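Local coordinates for AP205 bacteriophage COAT protein (Acinetobacter phage ap205, PDB 5FS4) that forms the capsid of a small single-stranded RNA bacteriophage, its subunits pairing into dimers, at residues 90-93 and 94-97. The protein carries 2 engineered substitutions. Numbering follows the deposited sequence.
Sequences ENLA and TLKA
N91, L92 and A93 meet T94, L95, K96 and A97 in a local contact, the first turn of helix 92-111, which follows strand 76-88, the outermost strand of this chain's five-stranded antiparallel sheet. Backbone bonds start the winding. L95 N donates to N91 O at 3.0 Å. K96 N reaches L92 O at 2.9 Å, while the bond from A97 N to A93 O is weak at 3.3 Å. N91 occupies the N-cap position, although its side chain makes no capping bond. Its amide turns instead to the second subunit, where ND2 donates to E77 and to the carbonyl of P60, a use that suits a group able to give two hydrogens. T94 works alongside it. A chi1 of 58° sets OG1 between its own backbone N and carbonyl carbon, 3.1 Å from N91 O, and there it accepts a hydrogen bond from NE2 of Q79 of the second subunit. A water 2.8 Å from T94 OG1 reaches N91 OD1 by a weak bond, linking the two polar side chains. On another side of the turn, the buried leucines L92 and L95 approach through their methyls, L92 CD1 to L95 CD2 at 4.3 Å. K96 crosses L92 at a slant; its extended chain brings CE to 3.9 Å from L92 CG and NZ equally near L92 CD2. This is an amphipathic helix start, buried leucines contrasting with polar N91 and T94. Those two meet the partner subunit through hydrogen bonds, L95 and K96 through packing, consistent with the intertwined coat-protein dimer of small RNA phages, in which helices pack across subunits.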
ATOM      1  N   GLU B  90      -4.785  19.105  -9.918  1.00 13.13           N
ATOM      2  CA  GLU B  90      -4.046  20.374  -9.894  1.00 14.43           C
ATOM      3  C   GLU B  90      -2.775  20.305  -9.037  1.00 14.42           C
ATOM      4  O   GLU B  90      -1.705  20.823  -9.426  1.00 15.27           O
ATOM      5  CB  GLU B  90      -4.990  21.511  -9.494  1.00 15.11           C
ATOM      6  CG  GLU B  90      -6.020  21.861 -10.597  1.00 16.51           C
ATOM      7  CD  GLU B  90      -7.303  21.025 -10.612  1.00 17.54           C
ATOM      8  OE1 GLU B  90      -7.537  20.123  -9.766  1.00 15.05           O
ATOM      9  OE2 GLU B  90      -8.156  21.279 -11.497  1.00 20.01           O
ATOM     10  N   ASN B  91      -2.852  19.580  -7.927  1.00 13.12           N
ATOM     11  CA  ASN B  91      -1.685  19.420  -7.062  1.00 12.87           C
ATOM     12  C   ASN B  91      -1.067  18.029  -7.185  1.00 12.46           C
ATOM     13  O   ASN B  91      -0.508  17.502  -6.211  1.00 11.39           O
ATOM     14  CB  ASN B  91      -2.034  19.724  -5.607  1.00 12.63           C
ATOM     15  CG  ASN B  91      -2.335  21.186  -5.353  1.00 12.32           C
ATOM     16  OD1 ASN B  91      -1.643  22.070  -5.828  1.00 13.58           O
ATOM     17  ND2 ASN B  91      -3.341  21.438  -4.528  1.00 12.43           N
ATOM     18  N   LEU B  92      -1.118  17.457  -8.376  1.00 12.40           N
ATOM     19  CA  LEU B  92      -0.612  16.102  -8.573  1.00 12.49           C
ATOM     20  C   LEU B  92       0.854  16.035  -8.232  1.00 12.97           C
ATOM     21  O   LEU B  92       1.298  15.052  -7.665  1.00 13.77           O
ATOM     22  CB  LEU B  92      -0.813  15.582 -10.001  1.00 12.38           C
ATOM     23  CG  LEU B  92      -0.284  14.143 -10.232  1.00 11.98           C
ATOM     24  CD1 LEU B  92      -0.926  13.104  -9.300  1.00 11.68           C
ATOM     25  CD2 LEU B  92      -0.515  13.777 -11.722  1.00 13.17           C
ATOM     26  N   ALA B  93       1.620  17.080  -8.551  1.00 14.49           N
ATOM     27  CA  ALA B  93       3.059  17.001  -8.296  1.00 14.38           C
ATOM     28  C   ALA B  93       3.365  16.774  -6.790  1.00 13.70           C
ATOM     29  O   ALA B  93       4.236  15.966  -6.412  1.00 12.92           O
ATOM     30  CB  ALA B  93       3.802  18.233  -8.828  1.00 14.89           C
ATOM     31  N   THR B  94       2.674  17.512  -5.931  1.00 12.80           N
ATOM     32  CA  THR B  94       2.880  17.328  -4.470  1.00 11.57           C
ATOM     33  C   THR B  94       2.249  16.033  -3.942  1.00 10.93           C
ATOM     34  O   THR B  94       2.743  15.423  -3.009  1.00 10.99           O
ATOM     35  CB  THR B  94       2.435  18.542  -3.670  1.00 11.21           C
ATOM     36  OG1 THR B  94       1.060  18.824  -3.919  1.00 11.18           O
ATOM     37  CG2 THR B  94       3.345  19.716  -4.041  1.00 11.02           C
ATOM     38  N   LEU B  95       1.188  15.615  -4.589  1.00  9.78           N
ATOM     39  CA  LEU B  95       0.592  14.347  -4.308  1.00  9.67           C
ATOM     40  C   LEU B  95       1.549  13.179  -4.572  1.00  9.37           C
ATOM     41  O   LEU B  95       1.597  12.262  -3.781  1.00  8.00           O
ATOM     42  CB  LEU B  95      -0.724  14.199  -5.045  1.00 10.39           C
ATOM     43  CG  LEU B  95      -1.625  13.053  -4.525  1.00 10.86           C
ATOM     44  CD1 LEU B  95      -2.086  13.320  -3.114  1.00 10.88           C
ATOM     45  CD2 LEU B  95      -2.832  12.960  -5.436  1.00 11.43           C
ATOM     46  N   LYS B  96       2.310  13.238  -5.675  1.00  9.18           N
ATOM     47  CA  LYS B  96       3.416  12.290  -5.908  1.00  9.43           C
ATOM     48  C   LYS B  96       4.523  12.285  -4.815  1.00  9.23           C
ATOM     49  O   LYS B  96       5.051  11.215  -4.419  1.00  8.59           O
ATOM     50  CB  LYS B  96       4.035  12.484  -7.303  1.00  9.93           C
ATOM     51  CG  LYS B  96       3.085  12.220  -8.468  1.00 10.48           C
ATOM     52  CD  LYS B  96       3.652  12.688  -9.802  1.00 11.64           C
ATOM     53  CE  LYS B  96       2.890  12.006 -10.918  1.00 12.96           C
ATOM     54  NZ  LYS B  96       3.133  12.533 -12.272  1.00 14.63           N
ATOM     55  N   ALA B  97       4.877  13.466  -4.329  1.00 10.11           N
ATOM     56  CA  ALA B  97       5.801  13.589  -3.209  1.00 10.35           C
ATOM     57  C   ALA B  97       5.243  12.950  -1.937  1.00 10.26           C
ATOM     58  O   ALA B  97       5.991  12.354  -1.181  1.00 11.02           O
ATOM     59  CB  ALA B  97       6.079  15.053  -2.963  1.00 10.77           C
TER
HETATM   60  O   HOH W   1       1.291  20.381  -6.179  1.00 30.42           O